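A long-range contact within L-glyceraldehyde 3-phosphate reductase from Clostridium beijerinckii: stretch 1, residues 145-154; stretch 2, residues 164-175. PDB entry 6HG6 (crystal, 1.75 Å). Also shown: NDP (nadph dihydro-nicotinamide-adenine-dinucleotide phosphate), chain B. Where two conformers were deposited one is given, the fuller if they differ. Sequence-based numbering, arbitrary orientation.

Stretch 1 (145-154) PLEESMMALD
Stretch 2, residues 164-175: YAGISNYNGETM

Residues 146-154 form a helix that packs against strand 165-168 and the segment following it. The two axes approach to 9.1 Å, with 141° between their N-to-C directions, so the elements run roughly antiparallel. The register agrees: Leu 153 CA lies 6.0 Å from Ala 165 CA, whereas Leu 146 CA lies 8.6 Å from Thr 174 CA, so the backbones are closer at the later end of the helix segment. No hydrogen bond crosses the interface, which buries 274 Å² in total and rests on van der Waals contacts of side chains with side chains and with backbone oxygens.

Leu 146 and Leu 153 each have 52 Å² covered, and both direct CA-to-CB toward the partner. They are seven residues apart, about two helical turns, and therefore share a face. Helical phi/psi values, near -61/-43 at Leu 153, and bonds such as Met 150 N to Leu 146 O (2.9 Å) are the evidence for the helix that sets this spacing.

Leu 153 (chi1 m, chi2 t) meets the extended strand, phi/psi -92/149 at Ala 165, -136/166 at Gly 166 and -133/154 at Ile 167. Its CB is 4.1 Å from Ala 165 CB, and its CD1 is 3.5 Å from Gly 166 O and 4.2 Å from Ile 167 CG2. Ala 165 and Ile 167 (chi1 p, chi2 t) point toward the helix, consistent with strand alternation; Gly 166 between them has no side chain.

Leu 146 (t, p) places CD1 3.5 Å from Tyr 170 OH, at the ring edge near its plane, and CD2 4.1 Å from Thr 174 CG2. Thr 174 is tied to the N-cap residue Asn 171: Thr 174 N donates to Asn 171 OD1 at 3.0 Å.

Tyr 170 (chi1 -86°, chi2 56°) also meets Met 150, whose CA-to-CB bond points sideways; chi1 m and chi2 m place SD 4.1 Å from Ile 167 CG2, and chi3 of 94° then sets CE 3.5 Å from Tyr 170 OH.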

ATOM      1  N   PRO A 145      15.004  -4.501 -19.940  1.00 24.95           N
ATOM      2  CA  PRO A 145      15.029  -3.069 -20.230  1.00 25.40           C
ATOM      3  C   PRO A 145      13.799  -2.421 -19.591  1.00 22.63           C
ATOM      4  O   PRO A 145      12.677  -2.944 -19.639  1.00 21.06           O
ATOM      5  CB  PRO A 145      15.035  -2.983 -21.768  1.00 26.26           C
ATOM      6  CG  PRO A 145      15.525  -4.324 -22.208  1.00 26.58           C
ATOM      7  CD  PRO A 145      15.026  -5.313 -21.167  1.00 25.49           C
ATOM      8  N   LEU A 146      14.026  -1.291 -18.923  1.00 22.65           N
ATOM      9  CA  LEU A 146      12.926  -0.582 -18.264  1.00 21.77           C
ATOM     10  C   LEU A 146      11.834  -0.263 -19.290  1.00 20.76           C
ATOM     11  O   LEU A 146      10.666  -0.357 -18.954  1.00 19.74           O
ATOM     12  CB  LEU A 146      13.483   0.689 -17.626  1.00 22.92           C
ATOM     13  CG  LEU A 146      12.465   1.493 -16.826  1.00 22.44           C
ATOM     14  CD1 LEU A 146      11.813   0.688 -15.714  1.00 22.04           C
ATOM     15  CD2 LEU A 146      13.142   2.723 -16.236  1.00 23.57           C
ATOM     16  N   GLU A 147      12.234   0.050 -20.517  0.50 21.55           N
ATOM     17  CA  GLU A 147      11.299   0.361 -21.634  0.50 21.40           C
ATOM     18  C   GLU A 147      10.313  -0.800 -21.868  0.50 20.10           C
ATOM     19  O   GLU A 147       9.153  -0.539 -22.250  0.50 19.18           O
ATOM     20  CB  GLU A 147      12.142   0.667 -22.869  0.50 22.78           C
ATOM     21  CG  GLU A 147      13.042   1.902 -22.741  0.50 24.50           C
ATOM     22  CD  GLU A 147      14.343   1.869 -21.930  0.50 25.23           C
ATOM     23  OE1 GLU A 147      14.798   0.769 -21.496  0.50 23.67           O
ATOM     24  OE2 GLU A 147      14.921   3.005 -21.751  0.50 26.94           O
ATOM     25  N   GLU A 148      10.753  -2.049 -21.701  1.00 20.09           N
ATOM     26  CA  GLU A 148       9.892  -3.244 -21.889  1.00 18.92           C
ATOM     27  C   GLU A 148       8.876  -3.326 -20.769  1.00 17.87           C
ATOM     28  O   GLU A 148       7.695  -3.557 -21.066  1.00 17.31           O
ATOM     29  CB  GLU A 148      10.695  -4.533 -22.041  1.00 19.66           C
ATOM     30  CG  GLU A 148       9.791  -5.746 -22.164  1.00 19.20           C
ATOM     31  CD  GLU A 148      10.513  -7.061 -22.478  1.00 20.10           C
ATOM     32  OE1 GLU A 148      11.682  -7.034 -22.956  1.00 21.71           O
ATOM     33  OE2 GLU A 148       9.897  -8.112 -22.249  1.00 19.84           O
ATOM     34  N   SER A 149       9.292  -3.201 -19.508  1.00 17.54           N
ATOM     35  CA  SER A 149       8.380  -3.297 -18.350  1.00 16.81           C
ATOM     36  C   SER A 149       7.367  -2.143 -18.381  1.00 16.44           C
ATOM     37  O   SER A 149       6.171  -2.362 -18.162  1.00 15.50           O
ATOM     38  CB  SER A 149       9.153  -3.336 -17.044  1.00 17.21           C
ATOM     39  OG  SER A 149      10.162  -4.326 -17.078  1.00 17.86           O
ATOM     40  N   MET A 150       7.827  -0.951 -18.709  1.00 17.41           N
ATOM     41  CA  MET A 150       6.942   0.236 -18.720  1.00 17.66           C
ATOM     42  C   MET A 150       5.977   0.147 -19.917  1.00 17.37           C
ATOM     43  O   MET A 150       4.790   0.471 -19.745  1.00 16.36           O
ATOM     44  CB  MET A 150       7.760   1.533 -18.750  1.00 18.84           C
ATOM     45  CG  MET A 150       8.584   1.773 -17.462  1.00 19.24           C
ATOM     46  SD  MET A 150       7.644   1.685 -15.908  1.00 19.96           S
ATOM     47  CE  MET A 150       7.890  -0.020 -15.400  1.00 19.24           C
ATOM     48  N   MET A 151       6.426  -0.338 -21.056  1.00 18.55           N
ATOM     49  CA  MET A 151       5.517  -0.514 -22.227  1.00 19.58           C
ATOM     50  C   MET A 151       4.452  -1.561 -21.895  1.00 18.38           C
ATOM     51  O   MET A 151       3.335  -1.455 -22.416  1.00 18.04           O
ATOM     52  CB  MET A 151       6.300  -0.875 -23.492  1.00 21.60           C
ATOM     53  CG  MET A 151       7.009   0.316 -24.068  1.00 24.62           C
ATOM     54  SD  MET A 151       7.905  -0.056 -25.610  1.00 30.86           S
ATOM     55  CE  MET A 151       6.456  -0.495 -26.570  1.00 28.59           C
ATOM     56  N   ALA A 152       4.763  -2.546 -21.050  1.00 17.84           N
ATOM     57  CA  ALA A 152       3.781  -3.546 -20.598  1.00 17.20           C
ATOM     58  C   ALA A 152       2.711  -2.846 -19.757  1.00 16.03           C
ATOM     59  O   ALA A 152       1.521  -3.119 -19.966  1.00 14.93           O
ATOM     60  CB  ALA A 152       4.475  -4.679 -19.846  1.00 17.66           C
ATOM     61  N   LEU A 153       3.090  -1.952 -18.829  1.00 16.13           N
ATOM     62  CA  LEU A 153       2.082  -1.201 -18.040  1.00 15.85           C
ATOM     63  C   LEU A 153       1.239  -0.365 -19.012  1.00 15.81           C
ATOM     64  O   LEU A 153      -0.001  -0.264 -18.863  1.00 16.08           O
ATOM     65  CB  LEU A 153       2.772  -0.312 -17.015  1.00 16.03           C
ATOM     66  CG  LEU A 153       3.597  -1.008 -15.941  1.00 16.46           C
ATOM     67  CD1 LEU A 153       4.056  -0.018 -14.896  1.00 17.58           C
ATOM     68  CD2 LEU A 153       2.792  -2.088 -15.284  1.00 16.58           C
ATOM     69  N   ASP A 154       1.888   0.260 -19.982  1.00 16.76           N
ATOM     70  CA  ASP A 154       1.180   1.096 -20.972  1.00 16.97           C
ATOM     71  C   ASP A 154       0.165   0.237 -21.760  1.00 16.00           C
ATOM     72  O   ASP A 154      -0.975   0.665 -21.962  1.00 14.97           O
ATOM     73  CB  ASP A 154       2.154   1.785 -21.900  1.00 18.99           C
ATOM     74  CG  ASP A 154       1.459   2.615 -22.974  1.00 20.67           C
ATOM     75  OD1 ASP A 154       0.712   3.568 -22.577  1.00 20.79           O
ATOM     76  OD2 ASP A 154       1.632   2.283 -24.180  1.00 21.73           O
ATOM     77  N   TYR A 164      -4.781   3.358 -14.315  1.00 15.41           N
ATOM     78  CA  TYR A 164      -3.511   4.045 -14.043  1.00 15.32           C
ATOM     79  C   TYR A 164      -2.393   3.044 -13.835  1.00 15.29           C
ATOM     80  O   TYR A 164      -2.663   1.928 -13.362  1.00 15.23           O
ATOM     81  CB  TYR A 164      -3.629   4.848 -12.759  1.00 15.31           C
ATOM     82  CG  TYR A 164      -4.651   5.967 -12.742  1.00 15.84           C
ATOM     83  CD1 TYR A 164      -5.916   5.718 -12.256  1.00 15.96           C
ATOM     84  CD2 TYR A 164      -4.329   7.290 -13.005  1.00 16.58           C
ATOM     85  CE1 TYR A 164      -6.866   6.717 -12.131  1.00 16.97           C
ATOM     86  CE2 TYR A 164      -5.267   8.321 -12.871  1.00 17.49           C
ATOM     87  CZ  TYR A 164      -6.533   8.028 -12.378  1.00 17.03           C
ATOM     88  OH  TYR A 164      -7.464   9.004 -12.197  1.00 18.04           O
ATOM     89  N   ALA A 165      -1.171   3.443 -14.193  1.00 15.94           N
ATOM     90  CA  ALA A 165       0.049   2.668 -13.877  1.00 15.62           C
ATOM     91  C   ALA A 165       0.640   3.155 -12.551  1.00 16.15           C
ATOM     92  O   ALA A 165       0.532   4.340 -12.173  1.00 16.49           O
ATOM     93  CB  ALA A 165       1.072   2.812 -14.984  1.00 16.64           C
ATOM     94  N   GLY A 166       1.261   2.230 -11.854  1.00 16.05           N
ATOM     95  CA  GLY A 166       2.071   2.511 -10.668  1.00 16.45           C
ATOM     96  C   GLY A 166       3.347   1.702 -10.740  1.00 16.71           C
ATOM     97  O   GLY A 166       3.407   0.713 -11.527  1.00 15.79           O
ATOM     98  N   ILE A 167       4.326   2.039  -9.897  1.00 17.01           N
ATOM     99  CA  ILE A 167       5.550   1.221  -9.743  1.00 17.66           C
ATOM    100  C   ILE A 167       5.792   1.053  -8.251  1.00 18.23           C
ATOM    101  O   ILE A 167       5.295   1.885  -7.449  1.00 18.30           O
ATOM    102  CB  ILE A 167       6.765   1.773 -10.503  1.00 18.23           C
ATOM    103  CG1 ILE A 167       7.241   3.109  -9.936  1.00 19.07           C
ATOM    104  CG2 ILE A 167       6.471   1.828 -12.008  1.00 17.76           C
ATOM    105  CD1 ILE A 167       8.391   3.714 -10.690  1.00 20.28           C
ATOM    106  N   SER A 168       6.460  -0.032  -7.892  1.00 18.20           N
ATOM    107  CA  SER A 168       6.681  -0.365  -6.471  1.00 18.41           C
ATOM    108  C   SER A 168       8.130  -0.732  -6.238  1.00 18.84           C
ATOM    109  O   SER A 168       8.739  -1.393  -7.077  1.00 18.57           O
ATOM    110  CB  SER A 168       5.714  -1.453  -6.026  1.00 18.24           C
ATOM    111  OG  SER A 168       5.844  -1.717  -4.651  1.00 19.77           O
ATOM    112  N   ASN A 169       8.669  -0.308  -5.090  1.00 19.20           N
ATOM    113  CA  ASN A 169      10.032  -0.673  -4.688  1.00 20.63           C
ATOM    114  C   ASN A 169      11.078  -0.029  -5.611  1.00 21.21           C
ATOM    115  O   ASN A 169      12.255  -0.500  -5.592  1.00 22.77           O
ATOM    116  CB  ASN A 169      10.171  -2.193  -4.604  1.00 20.79           C
ATOM    117  CG  ASN A 169       9.242  -2.773  -3.557  1.00 21.17           C
ATOM    118  OD1 ASN A 169       9.341  -2.405  -2.379  1.00 23.08           O
ATOM    119  ND2 ASN A 169       8.380  -3.696  -3.954  1.00 19.47           N
ATOM    120  N   TYR A 170      10.735   1.019  -6.360  1.00 20.38           N
ATOM    121  CA  TYR A 170      11.734   1.713  -7.199  1.00 21.23           C
ATOM    122  C   TYR A 170      12.538   2.686  -6.343  1.00 22.57           C
ATOM    123  O   TYR A 170      12.026   3.182  -5.326  1.00 22.10           O
ATOM    124  CB  TYR A 170      11.063   2.424  -8.371  1.00 20.58           C
ATOM    125  CG  TYR A 170      10.858   1.527  -9.557  1.00 20.07           C
ATOM    126  CD1 TYR A 170      10.155   0.350  -9.456  1.00 19.34           C
ATOM    127  CD2 TYR A 170      11.374   1.875 -10.788  1.00 20.24           C
ATOM    128  CE1 TYR A 170       9.881  -0.420 -10.580  1.00 18.50           C
ATOM    129  CE2 TYR A 170      11.210   1.065 -11.894  1.00 20.19           C
ATOM    130  CZ  TYR A 170      10.462  -0.092 -11.801  1.00 19.25           C
ATOM    131  OH  TYR A 170      10.280  -0.840 -12.946  1.00 18.94           O
ATOM    132  N   ASN A 171      13.800   2.907  -6.727  1.00 24.11           N
ATOM    133  CA  ASN A 171      14.603   4.002  -6.137  1.00 25.82           C
ATOM    134  C   ASN A 171      14.304   5.307  -6.910  1.00 26.01           C
ATOM    135  O   ASN A 171      13.573   5.282  -7.910  1.00 25.14           O
ATOM    136  CB  ASN A 171      16.088   3.643  -6.025  1.00 27.60           C
ATOM    137  CG  ASN A 171      16.744   3.311  -7.352  1.00 27.77           C
ATOM    138  OD1 ASN A 171      16.210   3.622  -8.410  1.00 27.64           O
ATOM    139  ND2 ASN A 171      17.941   2.748  -7.313  1.00 28.53           N
ATOM    140  N   GLY A 172      14.855   6.430  -6.473  1.00 27.41           N
ATOM    141  CA  GLY A 172      14.596   7.739  -7.098  1.00 28.25           C
ATOM    142  C   GLY A 172      15.107   7.807  -8.521  1.00 29.10           C
ATOM    143  O   GLY A 172      14.357   8.253  -9.392  1.00 28.38           O
ATOM    144  N   GLU A 173      16.328   7.347  -8.775  1.00 31.12           N
ATOM    145  CA  GLU A 173      16.916   7.435 -10.132  1.00 33.11           C
ATOM    146  C   GLU A 173      16.058   6.639 -11.121  1.00 30.93           C
ATOM    147  O   GLU A 173      15.698   7.170 -12.196  1.00 30.35           O
ATOM    148  CB  GLU A 173      18.355   6.949 -10.096  1.00 37.75           C
ATOM    149  CG  GLU A 173      19.002   6.957 -11.469  1.00 41.86           C
ATOM    150  CD  GLU A 173      20.514   6.790 -11.450  1.00 46.06           C
ATOM    151  OE1 GLU A 173      21.081   6.501 -12.542  1.00 50.04           O
ATOM    152  OE2 GLU A 173      21.121   6.974 -10.350  1.00 49.20           O
ATOM    153  N   THR A 174      15.680   5.427 -10.757  1.00 28.22           N
ATOM    154  CA  THR A 174      14.914   4.556 -11.667  1.00 26.24           C
ATOM    155  C   THR A 174      13.468   5.057 -11.795  1.00 25.06           C
ATOM    156  O   THR A 174      12.897   4.914 -12.910  1.00 23.42           O
ATOM    157  CB  THR A 174      15.038   3.080 -11.289  1.00 26.05           C
ATOM    158  OG1 THR A 174      16.401   2.785 -10.991  1.00 27.76           O
ATOM    159  CG2 THR A 174      14.555   2.219 -12.431  1.00 25.26           C
ATOM    160  N   MET A 175      12.888   5.593 -10.731  1.00 24.20           N
ATOM    161  CA  MET A 175      11.547   6.203 -10.799  1.00 24.33           C
ATOM    162  C   MET A 175      11.568   7.314 -11.850  1.00 25.08           C
ATOM    163  O   MET A 175      10.540   7.440 -12.550  1.00 24.03           O
ATOM    164  CB  MET A 175      11.090   6.812  -9.474  1.00 24.62           C
ATOM    165  CG  MET A 175       9.624   7.155  -9.462  1.00 24.23           C
ATOM    166  SD  MET A 175       9.302   8.795  -8.746  1.00 26.39           S
ATOM    167  CE  MET A 175       9.826   9.897 -10.059  1.00 28.28           C
TER
HETATM  168  PA  NDP B 401       1.538  -3.038   8.712  0.70 32.74           P
HETATM  169  O1A NDP B 401       2.966  -2.639   8.884  0.70 23.24           O
HETATM  170  O2A NDP B 401       0.379  -2.105   8.854  0.70 27.82           O
HETATM  171  O5B NDP B 401       1.245  -4.372   9.563  0.70 30.48           O
HETATM  172  C5B NDP B 401      -0.094  -4.936   9.563  0.70 32.03           C
HETATM  173  C4B NDP B 401      -0.228  -5.904  10.709  0.70 32.06           C
HETATM  174  O4B NDP B 401       0.101  -5.199  11.934  0.70 32.09           O
HETATM  175  C3B NDP B 401      -1.622  -6.501  10.952  0.70 33.54           C
HETATM  176  O3B NDP B 401      -1.868  -7.692  10.210  0.70 31.87           O
HETATM  177  C2B NDP B 401      -1.565  -6.777  12.449  0.70 34.23           C
HETATM  178  O2B NDP B 401      -0.820  -7.978  12.625  0.70 38.68           O
HETATM  179  C1B NDP B 401      -0.771  -5.585  12.969  0.70 33.78           C
HETATM  180  N9A NDP B 401      -1.554  -4.409  13.326  0.70 34.83           N
HETATM  181  C8A NDP B 401      -2.275  -3.596  12.485  0.70 35.78           C
HETATM  182  N7A NDP B 401      -2.830  -2.577  13.092  0.70 35.30           N
HETATM  183  C5A NDP B 401      -2.452  -2.722  14.419  0.70 34.90           C
HETATM  184  C6A NDP B 401      -2.719  -1.956  15.571  0.70 36.26           C
HETATM  185  N6A NDP B 401      -3.458  -0.849  15.564  0.70 36.27           N
HETATM  186  N1A NDP B 401      -2.177  -2.373  16.744  0.70 38.21           N
HETATM  187  C2A NDP B 401      -1.432  -3.488  16.742  0.70 38.31           C
HETATM  188  N3A NDP B 401      -1.109  -4.281  15.722  0.70 37.78           N
HETATM  189  C4A NDP B 401      -1.654  -3.840  14.574  0.70 37.21           C
HETATM  190  O3  NDP B 401       1.371  -3.575   7.195  0.70 32.63           O
HETATM  191  PN  NDP B 401       1.834  -4.878   6.389  0.70 33.41           P
HETATM  192  O1N NDP B 401       0.822  -5.941   6.654  0.70 33.60           O
HETATM  193  O2N NDP B 401       3.287  -5.162   6.595  0.70 35.28           O
HETATM  194  O5D NDP B 401       1.647  -4.345   4.878  0.70 32.55           O
HETATM  195  C5D NDP B 401       0.421  -3.636   4.561  0.70 29.31           C
HETATM  196  C4D NDP B 401       0.142  -3.770   3.083  0.70 23.55           C
HETATM  197  O4D NDP B 401       1.226  -3.185   2.340  0.70 27.34           O
HETATM  198  C3D NDP B 401       0.070  -5.190   2.526  0.70 25.75           C
HETATM  199  O3D NDP B 401      -1.183  -5.785   2.834  0.70 26.41           O
HETATM  200  C2D NDP B 401       0.281  -4.901   1.035  0.70 25.29           C
HETATM  201  O2D NDP B 401      -0.912  -4.444   0.454  0.70 21.22           O
HETATM  202  C1D NDP B 401       1.331  -3.794   1.062  0.70 27.84           C
HETATM  203  N1N NDP B 401       2.709  -4.316   0.883  0.70 28.84           N
HETATM  204  C2N NDP B 401       3.393  -4.048  -0.278  0.70 30.28           C
HETATM  205  C3N NDP B 401       4.538  -4.710  -0.627  0.70 30.20           C
HETATM  206  C7N NDP B 401       5.221  -4.359  -1.923  0.70 30.62           C
HETATM  207  O7N NDP B 401       4.698  -3.563  -2.724  0.70 25.81           O
HETATM  208  N7N NDP B 401       6.384  -4.962  -2.171  0.70 24.74           N
HETATM  209  C4N NDP B 401       5.047  -5.759   0.324  0.70 32.33           C
HETATM  210  C5N NDP B 401       4.352  -5.819   1.627  0.70 31.83           C
HETATM  211  C6N NDP B 401       3.301  -5.071   1.879  0.70 29.55           C
HETATM  212  P2B NDP B 401      -1.209  -8.912  13.886  0.70 39.52           P
HETATM  213  O1X NDP B 401      -2.659  -8.774  14.305  0.70 39.29           O
HETATM  214  O2X NDP B 401      -0.889 -10.321  13.412  0.70 41.67           O
HETATM  215  O3X NDP B 401      -0.245  -8.417  14.955  0.70 44.74           O